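PDB 3RBT: glutathione transferase o1 from Bombyx mori, which belongs to the omega class of glutathione transferases, a family generally credited with glutathione conjugation and glutathione-dependent reduction of dehydroascorbate. Local coordinates for residues M34-V44 / M174-R185; K69-V77 / R238-L246. All blocks are in the same frame, centred on the assembly; numbering follows the deposited sequence.

Contact 1. Residues M34-V44 / M174-R185; sequences MNPYGHRVLLV and MLDYMVWPWVER
R185 reaches from helix 174-185 to M34, just before helix 36-44, and to H39 in its first turn, joining the thioredoxin-like and all-helical domains of the glutathione transferase fold. The helix segments approach to 8.2 Å between axes, their directions 139° apart. R185 lays one guanidinium face over P36 CB and spends every nitrogen. R185 NH2 donates to M34 O (2.8 Å) from above that carbonyl's plane, and NE is taken by Y234 OH. R185 NH1 runs almost straight (176°) to H39 ND1 at 3.0 Å, lying in the imidazole plane, and also donates to P181 O; R185 N reaches that oxygen from the opposite face of its plane. H39 ND1 is thus an acceptor, while H39 NE2 meets a water at 2.6 Å. That water donates to E184 OE2, which also receives W180 NE1; E184 OE1 bonds to Y230 OH.

The P181 ring is a knob among P36, H39, R40 and L43. Around it helix 174-185 is kinked, and W182 N, left with a weak bond to V179 O, does not take M178 O. R40 takes that carbonyl instead: R40 NE donates along a lone pair to M178 O at 2.6 Å, with a weak second bond from NH2, and NH1 goes to S92 OG. One R40 guanidinium face meets the edge of W182 at CZ3 and CH2, and M178 CE lies over the opposite face. P36 CB sits 3.8 Å from the centroid of the W182 six-membered ring, over its face, while W182 CZ2 points into the face of Y37, 3.7 Å from Y37 CZ.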
loop_
_atom_site.group_PDB
_atom_site.type_symbol
_atom_site.label_atom_id
_atom_site.label_comp_id
_atom_site.label_asym_id
_atom_site.label_seq_id
_atom_site.Cartn_x
_atom_site.Cartn_y
_atom_site.Cartn_z
ATOM N N MET A 34 2.875 -21.724 7.824
ATOM C CA MET A 34 1.619 -21.676 7.053
ATOM C C MET A 34 1.032 -20.269 6.841
ATOM O O MET A 34 -0.040 -20.135 6.249
ATOM C CB MET A 34 0.549 -22.604 7.653
ATOM C CG MET A 34 0.919 -24.081 7.700
ATOM S SD MET A 34 1.371 -24.754 6.082
ATOM C CE MET A 34 0.871 -26.455 6.309
ATOM N N ASN A 35 1.702 -19.229 7.334
ATOM C CA ASN A 35 1.225 -17.854 7.094
ATOM C C ASN A 35 1.563 -17.429 5.665
ATOM O O ASN A 35 2.733 -17.433 5.282
ATOM C CB ASN A 35 1.806 -16.854 8.099
ATOM C CG ASN A 35 1.348 -15.423 7.836
ATOM O OD1 ASN A 35 2.066 -14.635 7.207
ATOM N ND2 ASN A 35 0.149 -15.083 8.308
ATOM N N PRO A 36 0.535 -17.080 4.878
ATOM C CA PRO A 36 0.693 -16.717 3.460
ATOM C C PRO A 36 1.488 -15.420 3.212
ATOM O O PRO A 36 2.121 -15.296 2.170
ATOM C CB PRO A 36 -0.755 -16.555 2.978
ATOM C CG PRO A 36 -1.535 -16.171 4.227
ATOM C CD PRO A 36 -0.872 -16.985 5.322
ATOM N N TYR A 37 1.445 -14.467 4.145
ATOM C CA TYR A 37 2.249 -13.237 4.038
ATOM C C TYR A 37 3.741 -13.534 4.172
ATOM O O TYR A 37 4.573 -12.930 3.474
ATOM C CB TYR A 37 1.801 -12.196 5.063
ATOM C CG TYR A 37 0.405 -11.648 4.797
ATOM C CD1 TYR A 37 0.190 -10.673 3.816
ATOM C CD2 TYR A 37 -0.701 -12.136 5.504
ATOM C CE1 TYR A 37 -1.104 -10.175 3.558
ATOM C CE2 TYR A 37 -1.991 -11.640 5.263
ATOM C CZ TYR A 37 -2.181 -10.666 4.290
ATOM O OH TYR A 37 -3.447 -10.197 4.054
ATOM N N GLY A 38 4.076 -14.490 5.045
ATOM C CA GLY A 38 5.435 -15.016 5.128
ATOM C C GLY A 38 5.811 -15.837 3.903
ATOM O O GLY A 38 6.937 -15.758 3.431
ATOM N N HIS A 39 4.866 -16.630 3.400
ATOM C CA HIS A 39 5.049 -17.432 2.174
ATOM C C HIS A 39 5.480 -16.524 1.009
ATOM O O HIS A 39 6.439 -16.829 0.291
ATOM C CB HIS A 39 3.747 -18.168 1.841
ATOM C CG HIS A 39 3.880 -19.234 0.790
ATOM N ND1 HIS A 39 2.862 -20.123 0.511
ATOM C CD2 HIS A 39 4.905 -19.564 -0.036
ATOM C CE1 HIS A 39 3.246 -20.938 -0.457
ATOM N NE2 HIS A 39 4.483 -20.623 -0.801
ATOM N N ARG A 40 4.772 -15.408 0.854
ATOM C CA ARG A 40 5.141 -14.311 -0.041
ATOM C C ARG A 40 6.601 -13.900 0.026
ATOM O O ARG A 40 7.283 -13.822 -0.998
ATOM C CB ARG A 40 4.331 -13.070 0.323
ATOM C CG ARG A 40 3.187 -12.779 -0.555
ATOM C CD ARG A 40 2.659 -11.382 -0.241
ATOM N NE ARG A 40 1.514 -11.098 -1.094
ATOM C CZ ARG A 40 0.652 -10.110 -0.919
ATOM N NH1 ARG A 40 0.782 -9.272 0.100
ATOM N NH2 ARG A 40 -0.344 -9.974 -1.780
ATOM N N VAL A 41 7.057 -13.582 1.235
ATOM C CA VAL A 41 8.421 -13.141 1.446
ATOM C C VAL A 41 9.412 -14.287 1.198
ATOM O O VAL A 41 10.487 -14.060 0.647
ATOM C CB VAL A 41 8.615 -12.515 2.852
ATOM C CG1 VAL A 41 10.058 -12.046 3.034
ATOM C CG2 VAL A 41 7.645 -11.335 3.047
ATOM N N LEU A 42 9.053 -15.510 1.589
ATOM C CA LEU A 42 9.900 -16.675 1.279
ATOM C C LEU A 42 10.107 -16.858 -0.231
ATOM O O LEU A 42 11.210 -17.156 -0.673
ATOM C CB LEU A 42 9.349 -17.969 1.907
ATOM C CG LEU A 42 9.456 -18.095 3.435
ATOM C CD1 LEU A 42 8.609 -19.266 3.952
ATOM C CD2 LEU A 42 10.917 -18.243 3.878
ATOM N N LEU A 43 9.041 -16.684 -1.006
ATOM C CA LEU A 43 9.120 -16.788 -2.471
ATOM C C LEU A 43 10.089 -15.773 -3.092
ATOM O O LEU A 43 10.922 -16.131 -3.931
ATOM C CB LEU A 43 7.730 -16.627 -3.097
ATOM C CG LEU A 43 6.721 -17.737 -2.794
ATOM C CD1 LEU A 43 5.328 -17.383 -3.362
ATOM C CD2 LEU A 43 7.202 -19.124 -3.250
ATOM N N VAL A 44 9.969 -14.515 -2.665
ATOM C CA VAL A 44 10.810 -13.419 -3.161
ATOM C C VAL A 44 12.281 -13.623 -2.802
ATOM O O VAL A 44 13.154 -13.535 -3.673
ATOM C CB VAL A 44 10.272 -12.040 -2.684
ATOM C CG1 VAL A 44 11.242 -10.901 -3.040
ATOM C CG2 VAL A 44 8.904 -11.790 -3.308
ATOM N N MET A 174 7.265 -10.128 -9.979
ATOM C CA MET A 174 6.762 -9.775 -8.654
ATOM C C MET A 174 5.269 -10.083 -8.440
ATOM O O MET A 174 4.894 -10.640 -7.409
ATOM C CB MET A 174 7.028 -8.294 -8.348
ATOM C CG MET A 174 6.634 -7.886 -6.927
ATOM S SD MET A 174 7.630 -8.751 -5.682
ATOM C CE MET A 174 9.057 -7.663 -5.564
ATOM N N LEU A 175 4.419 -9.708 -9.392
ATOM C CA LEU A 175 2.979 -9.963 -9.242
ATOM C C LEU A 175 2.672 -11.471 -9.081
ATOM O O LEU A 175 1.946 -11.865 -8.164
ATOM C CB LEU A 175 2.176 -9.339 -10.392
ATOM C CG LEU A 175 0.647 -9.472 -10.341
ATOM C CD1 LEU A 175 0.048 -8.837 -9.056
ATOM C CD2 LEU A 175 0.001 -8.882 -11.590
ATOM N N ASP A 176 3.251 -12.304 -9.944
ATOM C CA ASP A 176 3.107 -13.757 -9.822
ATOM C C ASP A 176 3.371 -14.295 -8.410
ATOM O O ASP A 176 2.545 -15.017 -7.861
ATOM C CB ASP A 176 4.005 -14.460 -10.836
ATOM C CG ASP A 176 3.677 -14.066 -12.251
ATOM O OD1 ASP A 176 2.709 -14.620 -12.824
ATOM O OD2 ASP A 176 4.383 -13.184 -12.783
ATOM N N TYR A 177 4.511 -13.939 -7.826
ATOM C CA TYR A 177 4.868 -14.441 -6.500
ATOM C C TYR A 177 4.055 -13.796 -5.366
ATOM O O TYR A 177 3.772 -14.457 -4.367
ATOM C CB TYR A 177 6.368 -14.287 -6.232
ATOM C CG TYR A 177 7.259 -15.169 -7.097
ATOM C CD1 TYR A 177 8.234 -14.614 -7.922
ATOM C CD2 TYR A 177 7.133 -16.557 -7.072
ATOM C CE1 TYR A 177 9.057 -15.420 -8.703
ATOM C CE2 TYR A 177 7.952 -17.365 -7.847
ATOM C CZ TYR A 177 8.903 -16.793 -8.664
ATOM O OH TYR A 177 9.709 -17.605 -9.435
ATOM N N MET A 178 3.695 -12.518 -5.519
ATOM C CA MET A 178 2.874 -11.818 -4.519
ATOM C C MET A 178 1.509 -12.483 -4.345
ATOM O O MET A 178 0.966 -12.540 -3.248
ATOM C CB MET A 178 2.669 -10.340 -4.899
ATOM C CG MET A 178 3.908 -9.432 -4.728
ATOM S SD MET A 178 4.776 -9.610 -3.158
ATOM C CE MET A 178 3.868 -8.499 -2.113
ATOM N N VAL A 179 0.980 -12.992 -5.447
ATOM C CA VAL A 179 -0.366 -13.526 -5.537
ATOM C C VAL A 179 -0.413 -15.033 -5.214
ATOM O O VAL A 179 -1.425 -15.543 -4.702
ATOM C CB VAL A 179 -0.899 -13.208 -6.969
ATOM C CG1 VAL A 179 -1.644 -14.329 -7.582
ATOM C CG2 VAL A 179 -1.686 -11.887 -6.978
ATOM N N TRP A 180 0.693 -15.724 -5.478
ATOM C CA TRP A 180 0.729 -17.183 -5.405
ATOM C C TRP A 180 0.295 -17.824 -4.077
ATOM O O TRP A 180 -0.471 -18.787 -4.102
ATOM C CB TRP A 180 2.089 -17.749 -5.840
ATOM C CG TRP A 180 2.035 -19.252 -5.913
ATOM C CD1 TRP A 180 2.671 -20.137 -5.104
ATOM C CD2 TRP A 180 1.239 -20.032 -6.819
ATOM N NE1 TRP A 180 2.339 -21.430 -5.459
ATOM C CE2 TRP A 180 1.456 -21.386 -6.508
ATOM C CE3 TRP A 180 0.355 -19.708 -7.861
ATOM C CZ2 TRP A 180 0.843 -22.427 -7.221
ATOM C CZ3 TRP A 180 -0.266 -20.736 -8.552
ATOM C CH2 TRP A 180 -0.022 -22.080 -8.229
ATOM N N PRO A 181 0.788 -17.321 -2.925
ATOM C CA PRO A 181 0.467 -18.034 -1.690
ATOM C C PRO A 181 -1.029 -18.340 -1.505
ATOM O O PRO A 181 -1.369 -19.459 -1.132
ATOM C CB PRO A 181 0.991 -17.086 -0.601
ATOM C CG PRO A 181 2.154 -16.446 -1.251
ATOM C CD PRO A 181 1.682 -16.178 -2.651
ATOM N N TRP A 182 -1.898 -17.377 -1.798
ATOM C CA TRP A 182 -3.337 -17.588 -1.671
ATOM C C TRP A 182 -3.876 -18.524 -2.745
ATOM O O TRP A 182 -4.721 -19.368 -2.455
ATOM C CB TRP A 182 -4.096 -16.256 -1.626
ATOM C CG TRP A 182 -3.777 -15.531 -0.352
ATOM C CD1 TRP A 182 -4.481 -15.583 0.830
ATOM C CD2 TRP A 182 -2.651 -14.683 -0.111
ATOM N NE1 TRP A 182 -3.861 -14.806 1.779
ATOM C CE2 TRP A 182 -2.734 -14.247 1.230
ATOM C CE3 TRP A 182 -1.580 -14.239 -0.903
ATOM C CZ2 TRP A 182 -1.789 -13.381 1.794
ATOM C CZ3 TRP A 182 -0.642 -13.387 -0.338
ATOM C CH2 TRP A 182 -0.751 -12.973 0.999
ATOM N N VAL A 183 -3.358 -18.402 -3.967
ATOM C CA VAL A 183 -3.756 -19.295 -5.054
ATOM C C VAL A 183 -3.425 -20.768 -4.735
ATOM O O VAL A 183 -4.252 -21.656 -4.940
ATOM C CB VAL A 183 -3.175 -18.837 -6.416
ATOM C CG1 VAL A 183 -3.504 -19.840 -7.518
ATOM C CG2 VAL A 183 -3.732 -17.470 -6.784
ATOM N N GLU A 184 -2.227 -21.020 -4.215
ATOM C CA GLU A 184 -1.820 -22.379 -3.852
ATOM C C GLU A 184 -2.744 -22.980 -2.782
ATOM O O GLU A 184 -3.063 -24.172 -2.825
ATOM C CB GLU A 184 -0.387 -22.377 -3.346
ATOM C CG GLU A 184 0.271 -23.732 -3.340
ATOM C CD GLU A 184 1.678 -23.645 -2.808
ATOM O OE1 GLU A 184 1.848 -23.730 -1.569
ATOM O OE2 GLU A 184 2.609 -23.475 -3.628
ATOM N N ARG A 185 -3.151 -22.138 -1.829
ATOM C CA ARG A 185 -4.076 -22.530 -0.767
ATOM C C ARG A 185 -5.468 -22.879 -1.288
ATOM O O ARG A 185 -6.109 -23.778 -0.756
ATOM C CB ARG A 185 -4.162 -21.451 0.314
ATOM C CG ARG A 185 -2.963 -21.475 1.246
ATOM C CD ARG A 185 -2.774 -20.173 2.017
ATOM N NE ARG A 185 -1.661 -20.317 2.955
ATOM C CZ ARG A 185 -0.373 -20.281 2.610
ATOM N NH1 ARG A 185 -0.019 -20.102 1.342
ATOM N NH2 ARG A 185 0.570 -20.437 3.534
HETATM O O HOH W 1 4.893 -22.187 -2.809
#

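Contact 2. Residues K69-V77 / R238-L246; sequences KNPRLKIPV and RAHSMGYYL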
loop_
_atom_site.group_PDB
_atom_site.type_symbol
_atom_site.label_atom_id
_atom_site.label_comp_id
_atom_site.label_asym_id
_atom_site.label_seq_id
_atom_site.Cartn_x
_atom_site.Cartn_y
_atom_site.Cartn_z
ATOM N N LYS A 69 9.785 -5.303 20.207
ATOM C CA LYS A 69 10.229 -4.727 18.936
ATOM C C LYS A 69 9.093 -4.644 17.917
ATOM O O LYS A 69 9.252 -4.068 16.846
ATOM C CB LYS A 69 11.393 -5.533 18.346
ATOM C CG LYS A 69 12.703 -5.479 19.141
ATOM C CD LYS A 69 13.837 -6.143 18.342
ATOM C CE LYS A 69 15.135 -6.187 19.125
ATOM N NZ LYS A 69 16.285 -6.672 18.293
ATOM N N ASN A 70 7.942 -5.205 18.274
ATOM C CA ASN A 70 6.823 -5.360 17.355
ATOM C C ASN A 70 5.508 -5.409 18.146
ATOM O O ASN A 70 4.851 -6.451 18.196
ATOM C CB ASN A 70 7.046 -6.641 16.535
ATOM C CG ASN A 70 5.963 -6.894 15.495
ATOM O OD1 ASN A 70 5.182 -6.006 15.137
ATOM N ND2 ASN A 70 5.924 -8.125 14.997
ATOM N N PRO A 71 5.126 -4.277 18.779
ATOM C CA PRO A 71 4.005 -4.273 19.733
ATOM C C PRO A 71 2.644 -4.595 19.112
ATOM O O PRO A 71 1.779 -5.143 19.796
ATOM C CB PRO A 71 4.034 -2.857 20.321
ATOM C CG PRO A 71 4.731 -2.032 19.327
ATOM C CD PRO A 71 5.670 -2.924 18.561
ATOM N N ARG A 72 2.481 -4.290 17.823
ATOM C CA ARG A 72 1.259 -4.632 17.084
ATOM C C ARG A 72 1.293 -6.066 16.517
ATOM O O ARG A 72 0.339 -6.517 15.882
ATOM C CB ARG A 72 1.008 -3.592 15.980
ATOM C CG ARG A 72 0.438 -2.254 16.506
ATOM C CD ARG A 72 0.905 -1.050 15.671
ATOM N NE ARG A 72 0.558 -1.169 14.249
ATOM C CZ ARG A 72 -0.443 -0.519 13.653
ATOM N NH1 ARG A 72 -1.210 0.317 14.349
ATOM N NH2 ARG A 72 -0.679 -0.707 12.358
ATOM N N LEU A 73 2.404 -6.766 16.752
ATOM C CA LEU A 73 2.581 -8.178 16.379
ATOM C C LEU A 73 2.349 -8.467 14.887
ATOM O O LEU A 73 1.684 -9.441 14.517
ATOM C CB LEU A 73 1.731 -9.089 17.285
ATOM C CG LEU A 73 2.205 -9.168 18.739
ATOM C CD1 LEU A 73 1.210 -9.895 19.616
ATOM C CD2 LEU A 73 3.561 -9.858 18.809
ATOM N N LYS A 74 2.910 -7.607 14.042
ATOM C CA LYS A 74 2.782 -7.746 12.603
ATOM C C LYS A 74 3.643 -8.897 12.118
ATOM O O LYS A 74 4.700 -9.180 12.698
ATOM C CB LYS A 74 3.162 -6.447 11.894
ATOM C CG LYS A 74 2.526 -5.209 12.517
ATOM C CD LYS A 74 2.507 -4.028 11.574
ATOM C CE LYS A 74 1.153 -3.924 10.883
ATOM N NZ LYS A 74 1.028 -2.638 10.150
ATOM N N ILE A 75 3.165 -9.579 11.079
ATOM C CA ILE A 75 3.880 -10.724 10.506
ATOM C C ILE A 75 3.799 -10.704 8.983
ATOM O O ILE A 75 2.810 -10.222 8.426
ATOM C CB ILE A 75 3.381 -12.105 11.048
ATOM C CG1 ILE A 75 1.895 -12.328 10.723
ATOM C CG2 ILE A 75 3.698 -12.265 12.559
ATOM C CD1 ILE A 75 1.419 -13.739 11.026
ATOM N N PRO A 76 4.849 -11.202 8.306
ATOM C CA PRO A 76 6.110 -11.664 8.901
ATOM C C PRO A 76 6.993 -10.473 9.241
ATOM O O PRO A 76 6.595 -9.331 9.015
ATOM C CB PRO A 76 6.742 -12.464 7.762
ATOM C CG PRO A 76 6.306 -11.717 6.544
ATOM C CD PRO A 76 4.864 -11.350 6.839
ATOM N N VAL A 77 8.176 -10.739 9.785
ATOM C CA VAL A 77 9.170 -9.698 10.000
ATOM C C VAL A 77 10.466 -10.105 9.306
ATOM O O VAL A 77 10.949 -11.228 9.481
ATOM C CB VAL A 77 9.481 -9.476 11.495
ATOM C CG1 VAL A 77 10.570 -8.408 11.658
ATOM C CG2 VAL A 77 8.227 -9.088 12.269
ATOM N N ARG A 238 -7.871 -23.189 11.497
ATOM C CA ARG A 238 -8.707 -22.149 10.886
ATOM C C ARG A 238 -7.816 -20.986 10.410
ATOM O O ARG A 238 -6.731 -21.236 9.874
ATOM C CB ARG A 238 -9.842 -21.730 11.836
ATOM C CG ARG A 238 -10.739 -22.906 12.262
ATOM C CD ARG A 238 -11.578 -22.561 13.486
ATOM N NE ARG A 238 -12.350 -21.350 13.243
ATOM C CZ ARG A 238 -12.623 -20.421 14.151
ATOM N NH1 ARG A 238 -12.203 -20.549 15.404
ATOM N NH2 ARG A 238 -13.336 -19.364 13.797
ATOM N N ALA A 239 -8.241 -19.738 10.612
ATOM C CA ALA A 239 -7.474 -18.582 10.120
ATOM C C ALA A 239 -6.744 -17.792 11.219
ATOM O O ALA A 239 -6.299 -16.663 10.992
ATOM C CB ALA A 239 -8.375 -17.657 9.308
ATOM N N HIS A 240 -6.607 -18.395 12.399
ATOM C CA HIS A 240 -6.079 -17.691 13.578
ATOM C C HIS A 240 -4.701 -17.068 13.369
ATOM O O HIS A 240 -4.382 -16.007 13.927
ATOM C CB HIS A 240 -6.092 -18.615 14.798
ATOM C CG HIS A 240 -7.471 -18.883 15.326
ATOM N ND1 HIS A 240 -7.970 -20.157 15.499
ATOM C CD2 HIS A 240 -8.463 -18.037 15.697
ATOM C CE1 HIS A 240 -9.202 -20.085 15.967
ATOM N NE2 HIS A 240 -9.527 -18.809 16.095
ATOM N N SER A 241 -3.907 -17.721 12.530
ATOM C CA SER A 241 -2.541 -17.311 12.267
ATOM C C SER A 241 -2.289 -16.995 10.772
ATOM O O SER A 241 -1.149 -16.967 10.310
ATOM C CB SER A 241 -1.606 -18.386 12.842
ATOM O OG SER A 241 -0.723 -18.906 11.874
ATOM N N MET A 242 -3.372 -16.708 10.048
ATOM C CA MET A 242 -3.360 -16.463 8.600
ATOM C C MET A 242 -3.232 -14.971 8.188
ATOM O O MET A 242 -2.864 -14.672 7.051
ATOM C CB MET A 242 -4.641 -17.067 7.996
ATOM C CG MET A 242 -4.694 -17.168 6.473
ATOM S SD MET A 242 -6.239 -17.925 5.902
ATOM C CE MET A 242 -6.187 -17.460 4.170
ATOM N N GLY A 243 -3.546 -14.051 9.101
ATOM C CA GLY A 243 -3.532 -12.609 8.797
ATOM C C GLY A 243 -2.157 -11.957 8.725
ATOM O O GLY A 243 -1.128 -12.632 8.806
ATOM N N TYR A 244 -2.139 -10.636 8.564
ATOM C CA TYR A 244 -0.880 -9.879 8.554
ATOM C C TYR A 244 -0.476 -9.419 9.970
ATOM O O TYR A 244 0.517 -8.721 10.159
ATOM C CB TYR A 244 -0.935 -8.715 7.552
ATOM C CG TYR A 244 -2.085 -7.746 7.761
ATOM C CD1 TYR A 244 -1.964 -6.672 8.645
ATOM C CD2 TYR A 244 -3.285 -7.897 7.067
ATOM C CE1 TYR A 244 -3.014 -5.775 8.839
ATOM C CE2 TYR A 244 -4.350 -7.009 7.258
ATOM C CZ TYR A 244 -4.205 -5.952 8.145
ATOM O OH TYR A 244 -5.242 -5.068 8.336
ATOM N N TYR A 245 -1.266 -9.824 10.956
ATOM C CA TYR A 245 -0.936 -9.630 12.365
ATOM C C TYR A 245 -1.411 -10.836 13.165
ATOM O O TYR A 245 -2.311 -11.568 12.738
ATOM C CB TYR A 245 -1.543 -8.332 12.926
ATOM C CG TYR A 245 -3.041 -8.210 12.741
ATOM C CD1 TYR A 245 -3.576 -7.774 11.525
ATOM C CD2 TYR A 245 -3.926 -8.517 13.780
ATOM C CE1 TYR A 245 -4.948 -7.656 11.335
ATOM C CE2 TYR A 245 -5.317 -8.399 13.600
ATOM C CZ TYR A 245 -5.814 -7.967 12.371
ATOM O OH TYR A 245 -7.173 -7.843 12.158
ATOM N N LEU A 246 -0.784 -11.048 14.316
ATOM C CA LEU A 246 -1.196 -12.103 15.228
ATOM C C LEU A 246 -2.073 -11.527 16.336
ATOM O O LEU A 246 -2.107 -10.310 16.556
ATOM C CB LEU A 246 0.025 -12.814 15.816
ATOM C CG LEU A 246 0.860 -13.648 14.840
ATOM C CD1 LEU A 246 2.114 -14.171 15.530
ATOM C CD2 LEU A 246 0.042 -14.800 14.247
ATOM O OXT LEU A 246 -2.770 -12.270 17.031
#
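K74 and Y245 face each other as a non-hydrogen-bonded antiparallel pair, their CA atoms 4.2 Å apart, in a single beta bridge between otherwise irregular segments. The flanking residues supply the bonds: I75 N donates to Y244 O at 2.9 Å, and L246 N donates to L73 O at 3.0 Å. Both acceptors also receive CA-H contacts, Y244 O from K74 CA and L73 O from Y245 CA. Away from the tail, the N70 amide grips the K74 backbone twice: N70 ND2 donates to K74 O (2.8 Å) along a lone pair, and OD1 accepts from K74 N. L73 N closes a type I turn back to N70 O.

I75 precedes cis-P76, in the cis-proline loop of the thioredoxin fold. In glutathione transferases the residue before this proline normally offers its backbone to glutathione; here I75 N is already engaged by the protein's own C-terminal tail, consistent with the tail lying in the glutathione site.

The I75 side chain does most of the apolar work. Its CG1 sits between the backbone N and the carbonyl carbon (chi1 61°), which lays CG1 and CD1 against G243 O. I75 CD1 also meets L246 CD2 at 3.7 Å, and CG2 packs on L246 CD1, the side chains crossing at about a right angle. At the edge of the turn, R72 NH1 makes a salt bridge to E128 OE2 of the second subunit.

In the fold
The centres of contacts 1 and 2 lie about 15 Å apart, and N35 joins them. Its OD1 caps helix 36-44 by accepting from G38 N, while N35 ND2 probably donates to two carbonyls of the tail, G243 O at 2.8 Å and S241 O at 3.0 Å; M242 rests on P36. N35, just before P36, probably stands where omega-class enzymes usually carry their catalytic cysteine, so the tail of contact 2 runs over the expected active-site position, just beyond the interdomain packing of contact 1. Y37 of contact 1 also touches P76 of the cis-proline loop. Far along contact 1, a glycerol, probably from the crystallisation liquor, lies about 5 Å from the M174 side chain.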